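Nucleoporin NUP145N (PDB 5HB6) is probably a structural component of the nuclear pore complex that docks transport factors, here represented by its self-cleaving autopeptidase domain. Local coordinates at residues A[2-7]-A[27-32]; A[32-37]-A[60-65]; A[37-42]-A[79-84]; A[84-89]-A[131-136]. The protein carries 1 engineered substitution. All coordinates share one frame; numbering follows the deposited sequence.

Contact 1: residues A[2-7]-A[27-32]; sequences GAYWMS and FTVGRE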
loop_
_atom_site.group_PDB
_atom_site.type_symbol
_atom_site.label_atom_id
_atom_site.label_comp_id
_atom_site.label_asym_id
_atom_site.label_seq_id
_atom_site.Cartn_x
_atom_site.Cartn_y
_atom_site.Cartn_z
ATOM N N GLY A 2 -8.177 1.266 -13.257
ATOM C CA GLY A 2 -8.168 2.568 -12.641
ATOM C C GLY A 2 -6.790 3.147 -12.762
ATOM O O GLY A 2 -5.804 2.436 -12.947
ATOM N N ALA A 3 -6.732 4.461 -12.662
ATOM C CA ALA A 3 -5.476 5.182 -12.812
ATOM C C ALA A 3 -4.634 5.071 -11.545
ATOM O O ALA A 3 -5.134 5.244 -10.429
ATOM C CB ALA A 3 -5.772 6.649 -13.080
ATOM N N TYR A 4 -3.343 4.798 -11.724
ATOM C CA TYR A 4 -2.370 4.937 -10.652
ATOM C C TYR A 4 -2.048 6.406 -10.415
ATOM O O TYR A 4 -2.141 7.236 -11.319
ATOM C CB TYR A 4 -1.067 4.268 -11.040
ATOM C CG TYR A 4 -0.915 2.775 -10.879
ATOM C CD1 TYR A 4 -0.407 2.244 -9.700
ATOM C CD2 TYR A 4 -1.192 1.891 -11.934
ATOM C CE1 TYR A 4 -0.189 0.900 -9.565
ATOM C CE2 TYR A 4 -0.972 0.533 -11.797
ATOM C CZ TYR A 4 -0.461 0.050 -10.618
ATOM O OH TYR A 4 -0.239 -1.292 -10.439
ATOM N N TRP A 5 -1.629 6.711 -9.185
ATOM C CA TRP A 5 -1.144 8.044 -8.846
ATOM C C TRP A 5 -0.126 7.902 -7.722
ATOM O O TRP A 5 -0.067 6.876 -7.033
ATOM C CB TRP A 5 -2.296 8.977 -8.447
ATOM C CG TRP A 5 -3.171 8.375 -7.401
ATOM C CD1 TRP A 5 -4.296 7.604 -7.602
ATOM C CD2 TRP A 5 -2.976 8.438 -5.997
ATOM N NE1 TRP A 5 -4.807 7.213 -6.400
ATOM C CE2 TRP A 5 -4.033 7.733 -5.393
ATOM C CE3 TRP A 5 -2.040 9.070 -5.183
ATOM C CZ2 TRP A 5 -4.157 7.599 -4.008
ATOM C CZ3 TRP A 5 -2.162 8.952 -3.806
ATOM C CH2 TRP A 5 -3.208 8.211 -3.226
ATOM N N MET A 6 0.663 8.946 -7.515
ATOM C CA MET A 6 1.530 9.030 -6.342
ATOM C C MET A 6 1.446 10.425 -5.736
ATOM O O MET A 6 1.162 11.402 -6.432
ATOM C CB MET A 6 2.990 8.653 -6.660
ATOM C CG MET A 6 3.753 9.645 -7.531
ATOM S SD MET A 6 5.450 9.210 -7.966
ATOM C CE MET A 6 5.158 8.050 -9.299
ATOM N N SER A 7 1.745 10.494 -4.447
ATOM C CA SER A 7 1.773 11.754 -3.711
ATOM C C SER A 7 2.932 11.699 -2.727
ATOM O O SER A 7 3.078 10.706 -2.020
ATOM C CB SER A 7 0.463 11.925 -2.941
ATOM O OG SER A 7 0.438 13.169 -2.273
ATOM N N PHE A 27 5.043 9.557 1.420
ATOM C CA PHE A 27 4.970 9.010 0.072
ATOM C C PHE A 27 3.855 7.973 0.007
ATOM O O PHE A 27 3.807 7.054 0.818
ATOM C CB PHE A 27 6.310 8.415 -0.359
ATOM C CG PHE A 27 6.350 8.019 -1.800
ATOM C CD1 PHE A 27 6.074 8.941 -2.797
ATOM C CD2 PHE A 27 6.646 6.717 -2.173
ATOM C CE1 PHE A 27 6.108 8.570 -4.121
ATOM C CE2 PHE A 27 6.700 6.363 -3.505
ATOM C CZ PHE A 27 6.405 7.277 -4.465
ATOM N N THR A 28 2.995 8.117 -0.995
ATOM C CA THR A 28 1.789 7.313 -1.129
ATOM C C THR A 28 1.655 6.947 -2.594
ATOM O O THR A 28 1.770 7.825 -3.447
ATOM C CB THR A 28 0.555 8.115 -0.694
ATOM O OG1 THR A 28 0.731 8.536 0.661
ATOM C CG2 THR A 28 -0.711 7.299 -0.764
ATOM N N VAL A 29 1.431 5.666 -2.882
ATOM C CA VAL A 29 1.111 5.185 -4.216
ATOM C C VAL A 29 -0.266 4.582 -4.155
ATOM O O VAL A 29 -0.536 3.742 -3.293
ATOM C CB VAL A 29 2.144 4.163 -4.720
ATOM C CG1 VAL A 29 1.728 3.603 -6.105
ATOM C CG2 VAL A 29 3.516 4.809 -4.812
ATOM N N GLY A 30 -1.156 5.048 -5.034
ATOM C CA GLY A 30 -2.516 4.558 -5.039
ATOM C C GLY A 30 -2.969 4.190 -6.437
ATOM O O GLY A 30 -2.300 4.490 -7.434
ATOM N N ARG A 31 -4.112 3.532 -6.491
ATOM C CA ARG A 31 -4.745 3.238 -7.765
ATOM C C ARG A 31 -6.245 3.304 -7.573
ATOM O O ARG A 31 -6.786 2.692 -6.655
ATOM C CB ARG A 31 -4.313 1.897 -8.351
ATOM C CG ARG A 31 -4.845 1.632 -9.750
ATOM C CD ARG A 31 -4.337 0.309 -10.274
ATOM N NE ARG A 31 -4.596 0.199 -11.699
ATOM C CZ ARG A 31 -4.274 -0.838 -12.460
ATOM N NH1 ARG A 31 -3.728 -1.920 -11.933
ATOM N NH2 ARG A 31 -4.532 -0.802 -13.755
ATOM N N GLU A 32 -6.909 4.055 -8.438
ATOM C CA GLU A 32 -8.357 4.136 -8.401
ATOM C C GLU A 32 -8.971 2.744 -8.460
ATOM O O GLU A 32 -8.511 1.873 -9.205
ATOM C CB GLU A 32 -8.856 4.934 -9.608
ATOM C CG GLU A 32 -8.352 6.353 -9.663
ATOM C CD GLU A 32 -8.738 7.068 -10.951
ATOM O OE1 GLU A 32 -8.748 8.315 -10.943
ATOM O OE2 GLU A 32 -9.017 6.393 -11.971
HETATM O O HOH W 1 -6.280 1.041 -15.698
HETATM O O HOH W 2 -3.856 2.105 -15.211
#
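Tyr4 and Arg31 face each other at one edge of the domain's six-stranded antiparallel sheet, as a non-hydrogen-bonded pair. Arg31 CD lies over one face of the Tyr4 ring, 3.8 Å from its centroid, and the guanidinium plane is 19° from the ring plane. Arg31 CG is anti to the backbone N (chi1 -174°), and the chain stays extended as far as NE. Arg31 NE gives a straight hydrogen bond to Gly2 O at 2.8 Å, with the acceptor in the guanidinium plane. NH1 reaches Leu60 O, while Tyr4 OH bonds Leu60 N. A water takes hydrogens from Gly2 N and Arg31 NH2. An alanine at Arg31 would probably leave Leu60 O and Gly2 O without these donors and uncover one Tyr4 face. Strand 4-7, one of the two outermost within this chain, pairs with strand 28-31 through bonds such as Trp5 N to Gly30 O (2.9 Å). On the other face the Trp5 indole lies over Gly30, whose CA is 3.8 Å from the six-membered ring centroid. A side chain on Gly30 would strike Trp5 CZ2. Met6 SD approaches the edge of the Phe27 ring in a Met-aromatic contact, 4.0 Å from Phe27 CE1.

Contact 2: residues A[32-37]-A[60-65]; sequences ENVGSV and LEPRSA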
loop_
_atom_site.group_PDB
_atom_site.type_symbol
_atom_site.label_atom_id
_atom_site.label_comp_id
_atom_site.label_asym_id
_atom_site.label_seq_id
_atom_site.Cartn_x
_atom_site.Cartn_y
_atom_site.Cartn_z
ATOM N N GLU A 32 -6.909 4.055 -8.438
ATOM C CA GLU A 32 -8.357 4.136 -8.401
ATOM C C GLU A 32 -8.971 2.744 -8.460
ATOM O O GLU A 32 -8.511 1.873 -9.205
ATOM C CB GLU A 32 -8.856 4.934 -9.608
ATOM C CG GLU A 32 -8.352 6.353 -9.663
ATOM C CD GLU A 32 -8.738 7.068 -10.951
ATOM O OE1 GLU A 32 -8.748 8.315 -10.943
ATOM O OE2 GLU A 32 -9.017 6.393 -11.971
ATOM N N ASN A 33 -9.988 2.537 -7.632
ATOM C CA ASN A 33 -10.737 1.292 -7.581
ATOM C C ASN A 33 -9.944 0.155 -6.961
ATOM O O ASN A 33 -10.389 -0.996 -6.993
ATOM C CB ASN A 33 -11.307 0.903 -8.955
ATOM C CG ASN A 33 -12.145 1.985 -9.527
ATOM O OD1 ASN A 33 -13.098 2.433 -8.892
ATOM N ND2 ASN A 33 -11.746 2.494 -10.676
ATOM N N VAL A 34 -8.791 0.447 -6.362
ATOM C CA VAL A 34 -7.999 -0.585 -5.700
ATOM C C VAL A 34 -7.675 -0.194 -4.264
ATOM O O VAL A 34 -7.999 -0.918 -3.330
ATOM C CB VAL A 34 -6.713 -0.940 -6.473
ATOM C CG1 VAL A 34 -5.869 -1.959 -5.681
ATOM C CG2 VAL A 34 -7.044 -1.425 -7.875
ATOM N N GLY A 35 -6.987 0.927 -4.080
ATOM C CA GLY A 35 -6.565 1.331 -2.751
ATOM C C GLY A 35 -5.222 2.014 -2.814
ATOM O O GLY A 35 -4.880 2.647 -3.825
ATOM N N SER A 36 -4.459 1.908 -1.720
ATOM C CA SER A 36 -3.258 2.710 -1.576
ATOM C C SER A 36 -2.262 2.043 -0.653
ATOM O O SER A 36 -2.617 1.241 0.215
ATOM C CB SER A 36 -3.579 4.124 -1.061
ATOM O OG SER A 36 -4.200 4.026 0.207
ATOM N N VAL A 37 -1.000 2.438 -0.845
ATOM C CA VAL A 37 0.109 2.095 0.040
ATOM C C VAL A 37 0.733 3.419 0.489
ATOM O O VAL A 37 1.184 4.217 -0.340
ATOM C CB VAL A 37 1.154 1.233 -0.681
ATOM C CG1 VAL A 37 2.291 0.875 0.246
ATOM C CG2 VAL A 37 0.519 0.003 -1.280
ATOM N N LEU A 60 -0.646 -2.573 -7.890
ATOM C CA LEU A 60 -1.933 -2.515 -7.213
ATOM C C LEU A 60 -2.986 -3.103 -8.136
ATOM O O LEU A 60 -3.295 -2.537 -9.178
ATOM C CB LEU A 60 -2.266 -1.068 -6.846
ATOM C CG LEU A 60 -1.382 -0.509 -5.736
ATOM C CD1 LEU A 60 -1.561 0.977 -5.567
ATOM C CD2 LEU A 60 -1.703 -1.181 -4.417
ATOM N N GLU A 61 -3.542 -4.232 -7.742
ATOM C CA GLU A 61 -4.713 -4.802 -8.387
ATOM C C GLU A 61 -5.712 -5.117 -7.291
ATOM O O GLU A 61 -5.344 -5.145 -6.107
ATOM C CB GLU A 61 -4.362 -6.070 -9.184
ATOM C CG GLU A 61 -3.370 -5.783 -10.317
ATOM C CD GLU A 61 -2.971 -7.018 -11.101
ATOM O OE1 GLU A 61 -3.165 -8.139 -10.586
ATOM O OE2 GLU A 61 -2.460 -6.853 -12.227
ATOM N N PRO A 62 -6.988 -5.315 -7.625
ATOM C CA PRO A 62 -7.984 -5.475 -6.562
ATOM C C PRO A 62 -7.558 -6.518 -5.547
ATOM O O PRO A 62 -7.204 -7.646 -5.876
ATOM C CB PRO A 62 -9.250 -5.869 -7.322
ATOM C CG PRO A 62 -9.099 -5.175 -8.629
ATOM C CD PRO A 62 -7.624 -5.371 -8.959
ATOM N N ARG A 63 -7.528 -6.094 -4.287
ATOM C CA ARG A 63 -7.216 -6.947 -3.153
ATOM C C ARG A 63 -5.769 -7.412 -3.139
ATOM O O ARG A 63 -5.435 -8.387 -2.467
ATOM C CB ARG A 63 -8.179 -8.124 -3.061
ATOM C CG ARG A 63 -9.644 -7.656 -3.028
ATOM C CD ARG A 63 -10.627 -8.804 -2.885
ATOM N NE ARG A 63 -10.357 -9.497 -1.621
ATOM C CZ ARG A 63 -10.580 -10.781 -1.395
ATOM N NH1 ARG A 63 -11.110 -11.551 -2.330
ATOM N NH2 ARG A 63 -10.260 -11.309 -0.243
ATOM N N SER A 64 -4.882 -6.695 -3.821
ATOM C CA SER A 64 -3.507 -7.145 -4.000
ATOM C C SER A 64 -2.552 -5.957 -4.111
ATOM O O SER A 64 -2.570 -5.231 -5.101
ATOM C CB SER A 64 -3.452 -7.988 -5.263
ATOM O OG SER A 64 -2.159 -8.493 -5.472
ATOM N N ALA A 65 -1.712 -5.776 -3.103
ATOM C CA ALA A 65 -0.659 -4.775 -3.121
ATOM C C ALA A 65 0.674 -5.500 -3.044
ATOM O O ALA A 65 0.921 -6.249 -2.104
ATOM C CB ALA A 65 -0.818 -3.793 -1.965
HETATM O O HOH W 3 -8.635 -3.657 -3.579
#
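Val34 packs on Glu61 and Pro62, where a classic beta bulge meets the tip of a hairpin. Val34 and Gly35 together face Arg31 in the bulge. A type II turn from Glu61 to Ser64 links strands 58-61 and 64-67. No direct hydrogen bond crosses this contact; it is packing, mostly apolar, with one water bridge. Val34 CG1 is anti to the backbone N (chi1 176°) and rests against the Glu61 carbonyl, 3.3 Å from Glu61 O. The other branch, Val34 CG2, lies 3.9 Å from Pro62 N and also meets Pro62 CD. An alanine in place of Val34 would probably open a gap beneath the Glu61-Pro62 peptide, since both of these methyls would be gone. Further along, Val37 CG2 is anti to the carbonyl carbon and touches both hairpin strands. Val37 CG2 lies 4.0 Å from Leu60 CD2 and 4.1 Å from Ala65 CB. The two Leu60 methyls part company: CD2 meets Val37, while Leu60 CD1 lies 4.1 Å from Gly35 O. Gly35 has a positive phi at which a CB would press on the preceding carbonyl O. A water ties bulge to turn, donating to Val34 O at 2.8 Å and accepting from Arg63 N at 2.8 Å.

Contact 3: residues A[37-42]-A[79-84]; sequences VQFKVP and KGLNVP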
loop_
_atom_site.group_PDB
_atom_site.type_symbol
_atom_site.label_atom_id
_atom_site.label_comp_id
_atom_site.label_asym_id
_atom_site.label_seq_id
_atom_site.Cartn_x
_atom_site.Cartn_y
_atom_site.Cartn_z
ATOM N N VAL A 37 -1.000 2.438 -0.845
ATOM C CA VAL A 37 0.109 2.095 0.040
ATOM C C VAL A 37 0.733 3.419 0.489
ATOM O O VAL A 37 1.184 4.217 -0.340
ATOM C CB VAL A 37 1.154 1.233 -0.681
ATOM C CG1 VAL A 37 2.291 0.875 0.246
ATOM C CG2 VAL A 37 0.519 0.003 -1.280
ATOM N N GLN A 38 0.699 3.660 1.790
ATOM C CA GLN A 38 1.242 4.864 2.412
ATOM C C GLN A 38 2.477 4.450 3.190
ATOM O O GLN A 38 2.370 3.749 4.196
ATOM C CB GLN A 38 0.237 5.510 3.364
ATOM C CG GLN A 38 -1.006 6.062 2.698
ATOM C CD GLN A 38 -2.039 6.556 3.703
ATOM O OE1 GLN A 38 -1.912 7.659 4.216
ATOM N NE2 GLN A 38 -3.042 5.731 4.016
ATOM N N PHE A 39 3.649 4.890 2.742
ATOM C CA PHE A 39 4.876 4.537 3.444
ATOM C C PHE A 39 4.975 5.340 4.737
ATOM O O PHE A 39 4.751 6.561 4.745
ATOM C CB PHE A 39 6.082 4.682 2.512
ATOM C CG PHE A 39 5.979 3.764 1.318
ATOM C CD1 PHE A 39 6.380 2.439 1.417
ATOM C CD2 PHE A 39 5.396 4.186 0.138
ATOM C CE1 PHE A 39 6.246 1.574 0.350
ATOM C CE2 PHE A 39 5.230 3.321 -0.930
ATOM C CZ PHE A 39 5.656 2.007 -0.823
ATOM N N LYS A 40 5.305 4.657 5.821
ATOM C CA LYS A 40 5.169 5.218 7.153
ATOM C C LYS A 40 6.412 5.954 7.630
ATOM O O LYS A 40 6.324 6.688 8.616
ATOM C CB LYS A 40 4.786 4.109 8.149
ATOM C CG LYS A 40 3.336 3.626 7.942
ATOM C CD LYS A 40 2.996 2.347 8.690
ATOM C CE LYS A 40 3.064 2.533 10.166
ATOM N NZ LYS A 40 2.626 1.280 10.860
ATOM N N VAL A 41 7.526 5.836 6.922
ATOM C CA VAL A 41 8.782 6.485 7.291
ATOM C C VAL A 41 9.246 7.235 6.054
ATOM O O VAL A 41 8.752 6.985 4.938
ATOM C CB VAL A 41 9.838 5.449 7.739
ATOM C CG1 VAL A 41 9.399 4.742 9.005
ATOM C CG2 VAL A 41 10.089 4.439 6.632
ATOM N N PRO A 42 10.198 8.158 6.206
ATOM C CA PRO A 42 10.734 8.824 5.015
ATOM C C PRO A 42 11.396 7.790 4.128
ATOM O O PRO A 42 12.031 6.851 4.618
ATOM C CB PRO A 42 11.761 9.817 5.578
ATOM C CG PRO A 42 11.380 10.006 6.993
ATOM C CD PRO A 42 10.826 8.669 7.442
ATOM N N LYS A 79 15.537 -0.234 3.264
ATOM C CA LYS A 79 16.042 0.505 2.118
ATOM C C LYS A 79 14.966 0.599 1.044
ATOM O O LYS A 79 14.074 -0.253 0.952
ATOM C CB LYS A 79 17.277 -0.174 1.515
ATOM C CG LYS A 79 18.484 -0.242 2.450
ATOM C CD LYS A 79 19.158 1.109 2.613
ATOM C CE LYS A 79 20.425 1.003 3.449
ATOM N NZ LYS A 79 21.435 0.067 2.861
ATOM N N GLY A 80 15.059 1.650 0.237
ATOM C CA GLY A 80 14.096 1.861 -0.826
ATOM C C GLY A 80 12.692 1.931 -0.264
ATOM O O GLY A 80 12.434 2.590 0.748
ATOM N N LEU A 81 11.765 1.247 -0.926
ATOM C CA LEU A 81 10.387 1.149 -0.475
ATOM C C LEU A 81 10.120 -0.082 0.392
ATOM O O LEU A 81 8.959 -0.350 0.722
ATOM C CB LEU A 81 9.448 1.183 -1.677
ATOM C CG LEU A 81 9.510 2.457 -2.500
ATOM C CD1 LEU A 81 8.526 2.402 -3.618
ATOM C CD2 LEU A 81 9.251 3.678 -1.636
ATOM N N ASN A 82 11.159 -0.825 0.783
ATOM C CA ASN A 82 10.993 -2.030 1.599
ATOM C C ASN A 82 11.001 -1.635 3.074
ATOM O O ASN A 82 11.898 -1.961 3.851
ATOM C CB ASN A 82 12.083 -3.047 1.271
ATOM C CG ASN A 82 11.766 -4.435 1.815
ATOM O OD1 ASN A 82 10.660 -4.678 2.310
ATOM N ND2 ASN A 82 12.732 -5.359 1.706
ATOM N N VAL A 83 9.952 -0.907 3.443
ATOM C CA VAL A 83 9.884 -0.211 4.722
ATOM C C VAL A 83 8.462 -0.325 5.256
ATOM O O VAL A 83 7.540 -0.733 4.532
ATOM C CB VAL A 83 10.288 1.268 4.580
ATOM C CG1 VAL A 83 11.712 1.404 4.034
ATOM C CG2 VAL A 83 9.299 2.029 3.688
ATOM N N PRO A 84 8.225 0.083 6.498
ATOM C CA PRO A 84 6.863 0.022 7.041
ATOM C C PRO A 84 5.858 0.822 6.202
ATOM O O PRO A 84 6.150 1.921 5.713
ATOM C CB PRO A 84 7.033 0.602 8.451
ATOM C CG PRO A 84 8.429 0.248 8.819
ATOM C CD PRO A 84 9.204 0.421 7.547
#
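Leu81 sits on the Phe39 ring, where a type II' turn from Lys79 to Asn82 leads toward the central strand 85-89 of the sheet. The first segment is the end of strand 35-39 and the loop after it. The touching parts of the two segments run 84° apart. Leu81 CD2 stands over the centre of the Phe39 ring, 4.0 Å from the centroid, in a CH-pi contact. Val37 CG1, from the same strand as Phe39, lies over the opposite face, so the ring is held between two aliphatic groups. Leu81 also meets the ring with its backbone: Leu81 O is 3.3 Å from Phe39 CE1. Asn82 turns away from this packing and centres an inverse gamma turn. Its amide is fixed at both ends: OD1 accepts from Phe137 N and ND2 gives to Pro75 O. Next comes Val83, whose side chain is wedged between two partners. Val83 CG1 is anti to the carbonyl carbon (chi1 -59°), and the other branch, Val83 CG2, meets Phe39 CD1 at 3.7 Å. Val83 CB takes Val41 CG2 at 3.8 Å. Pro84 then closes the contact. Pro84 CD lies 4.2 Å from Val41 CG2, a looser apolar touch. Its carbonyl makes the one direct hydrogen bond between the segments, with Lys40 N 2.9 Å from Pro84 O and a nearly straight N-H (172°).

Contact 4: residues A[84-89]-A[131-136]; sequences PALISL and AFSVEH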
loop_
_atom_site.group_PDB
_atom_site.type_symbol
_atom_site.label_atom_id
_atom_site.label_comp_id
_atom_site.label_asym_id
_atom_site.label_seq_id
_atom_site.Cartn_x
_atom_site.Cartn_y
_atom_site.Cartn_z
ATOM N N PRO A 84 8.225 0.083 6.498
ATOM C CA PRO A 84 6.863 0.022 7.041
ATOM C C PRO A 84 5.858 0.822 6.202
ATOM O O PRO A 84 6.150 1.921 5.713
ATOM C CB PRO A 84 7.033 0.602 8.451
ATOM C CG PRO A 84 8.429 0.248 8.819
ATOM C CD PRO A 84 9.204 0.421 7.547
ATOM N N ALA A 85 4.654 0.265 6.056
ATOM C CA ALA A 85 3.639 0.881 5.206
ATOM C C ALA A 85 2.257 0.558 5.736
ATOM O O ALA A 85 2.040 -0.488 6.354
ATOM C CB ALA A 85 3.725 0.413 3.739
ATOM N N LEU A 86 1.318 1.451 5.419
ATOM C CA LEU A 86 -0.094 1.286 5.704
ATOM C C LEU A 86 -0.795 1.035 4.384
ATOM O O LEU A 86 -0.804 1.907 3.500
ATOM C CB LEU A 86 -0.635 2.533 6.402
ATOM C CG LEU A 86 -2.165 2.618 6.561
ATOM C CD1 LEU A 86 -2.666 1.618 7.534
ATOM C CD2 LEU A 86 -2.581 4.014 7.055
ATOM N N ILE A 87 -1.443 -0.121 4.272
ATOM C CA ILE A 87 -2.065 -0.561 3.024
ATOM C C ILE A 87 -3.564 -0.522 3.233
ATOM O O ILE A 87 -4.061 -1.022 4.244
ATOM C CB ILE A 87 -1.589 -1.976 2.661
ATOM C CG1 ILE A 87 -0.075 -1.956 2.448
ATOM C CG2 ILE A 87 -2.318 -2.497 1.452
ATOM C CD1 ILE A 87 0.502 -3.319 2.281
ATOM N N SER A 88 -4.287 0.049 2.279
ATOM C CA SER A 88 -5.739 0.140 2.376
ATOM C C SER A 88 -6.307 -0.433 1.096
ATOM O O SER A 88 -5.994 0.070 0.017
ATOM C CB SER A 88 -6.168 1.611 2.565
ATOM O OG SER A 88 -5.558 2.163 3.718
ATOM N N LEU A 89 -7.135 -1.457 1.224
ATOM C CA LEU A 89 -7.646 -2.196 0.071
ATOM C C LEU A 89 -9.162 -2.215 0.039
ATOM O O LEU A 89 -9.821 -2.727 0.956
ATOM C CB LEU A 89 -7.141 -3.627 0.063
ATOM C CG LEU A 89 -5.645 -3.781 -0.157
ATOM C CD1 LEU A 89 -5.186 -5.199 0.065
ATOM C CD2 LEU A 89 -5.224 -3.311 -1.531
ATOM N N ALA A 131 -7.825 -1.838 6.074
ATOM C CA ALA A 131 -6.534 -1.184 6.193
ATOM C C ALA A 131 -5.711 -1.921 7.226
ATOM O O ALA A 131 -6.225 -2.349 8.263
ATOM C CB ALA A 131 -6.683 0.277 6.567
ATOM N N PHE A 132 -4.429 -2.060 6.927
ATOM C CA PHE A 132 -3.521 -2.771 7.809
ATOM C C PHE A 132 -2.105 -2.278 7.558
ATOM O O PHE A 132 -1.791 -1.777 6.469
ATOM C CB PHE A 132 -3.609 -4.284 7.579
ATOM C CG PHE A 132 -3.325 -4.702 6.153
ATOM C CD1 PHE A 132 -4.329 -4.692 5.190
ATOM C CD2 PHE A 132 -2.057 -5.093 5.774
ATOM C CE1 PHE A 132 -4.073 -5.069 3.890
ATOM C CE2 PHE A 132 -1.799 -5.476 4.443
ATOM C CZ PHE A 132 -2.799 -5.438 3.514
ATOM N N SER A 133 -1.245 -2.450 8.552
ATOM C CA SER A 133 0.156 -2.108 8.403
ATOM C C SER A 133 0.984 -3.369 8.181
ATOM O O SER A 133 0.659 -4.463 8.646
ATOM C CB SER A 133 0.682 -1.362 9.628
ATOM O OG SER A 133 0.224 -0.022 9.673
ATOM N N VAL A 134 2.108 -3.174 7.509
ATOM C CA VAL A 134 3.145 -4.182 7.397
ATOM C C VAL A 134 4.444 -3.518 7.834
ATOM O O VAL A 134 4.605 -2.296 7.763
ATOM C CB VAL A 134 3.246 -4.766 5.967
ATOM C CG1 VAL A 134 1.929 -5.411 5.578
ATOM C CG2 VAL A 134 3.666 -3.709 4.950
ATOM N N GLU A 135 5.379 -4.335 8.287
ATOM C CA GLU A 135 6.684 -3.836 8.701
ATOM C C GLU A 135 7.649 -3.690 7.549
ATOM O O GLU A 135 8.634 -2.962 7.673
ATOM C CB GLU A 135 7.297 -4.773 9.742
ATOM C CG GLU A 135 6.504 -4.810 11.022
ATOM C CD GLU A 135 6.172 -3.425 11.536
ATOM O OE1 GLU A 135 7.106 -2.615 11.717
ATOM O OE2 GLU A 135 4.967 -3.146 11.754
ATOM N N HIS A 136 7.391 -4.367 6.446
ATOM C CA HIS A 136 8.267 -4.362 5.283
ATOM C C HIS A 136 7.590 -5.256 4.263
ATOM O O HIS A 136 6.500 -5.764 4.529
ATOM C CB HIS A 136 9.649 -4.913 5.624
ATOM C CG HIS A 136 9.599 -6.218 6.346
ATOM N ND1 HIS A 136 9.145 -7.376 5.754
ATOM C CD2 HIS A 136 9.885 -6.534 7.629
ATOM C CE1 HIS A 136 9.180 -8.359 6.638
ATOM N NE2 HIS A 136 9.629 -7.874 7.783
#
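Ile87 N gives a hydrogen bond to Phe132 O at 2.8 Å, with an angle of 174° at the hydrogen. The return bond runs from Phe132 N to Ile87 O at 2.9 Å. A second such pair joins Ala85 and Val134, with Val134 N 2.9 Å from Ala85 O. Ile87 and Phe132 also carry the side-chain packing. Phe132 CG lies between its backbone N and carbonyl carbon (chi1 57°), and the ring comes over Ile87. Ile87 CB is above one face, toward the rim. Ile87 CG2 is 3.6 Å from Phe132 CZ, and Ile87 CD1 is 3.8 Å from Phe132 CE2. Leu89 CD1 comes to the edge of the ring instead, near its plane, 4.0 Å from Phe132 CE1. Trp130 also meets this ring. The other face of the sheet is more polar. There Ser88 OG touches Ala131 CB at 3.6 Å, and Ser133 OG is hydrogen-bonded to both Glu121 OE2 and Lys40 NZ. At the far end Pro84 N has no hydrogen to give, so Glu135 O meets the proline ring without a bond, 3.4 Å from Pro84 CD. As in this family, His136 and Phe137 precede the scissile bond; the following Ala138 is engineered. Strands 85-89 and 129-134 are thus neighbours within the antiparallel sheet of the Nup98-type autopeptidase fold, joined by regular cross-strand pairing.

All four contacts are partly buried. Contacts 1 and 4 are both antiparallel strand pairs of the same sheet, but they do not touch. Contact 4 is the most central, its centre about 6 Å from the chain centre, while contact 1 is at the sheet edge, about 9 Å away. Both rely on backbone bonds. Contact 1 adds an arginine, waters and the Tyr4 and Trp5 faces, where contact 4 packs one phenylalanine on isoleucine and leucine. Strand 35-39 stands between them and serves contacts 2 and 3, which share Val37. Contact 2 packs a separate hairpin against the sheet. Contact 3 sets a loop on the strand's end with a single backbone bond. Pro84 joins contacts 3 and 4, Glu32 contacts 1 and 2.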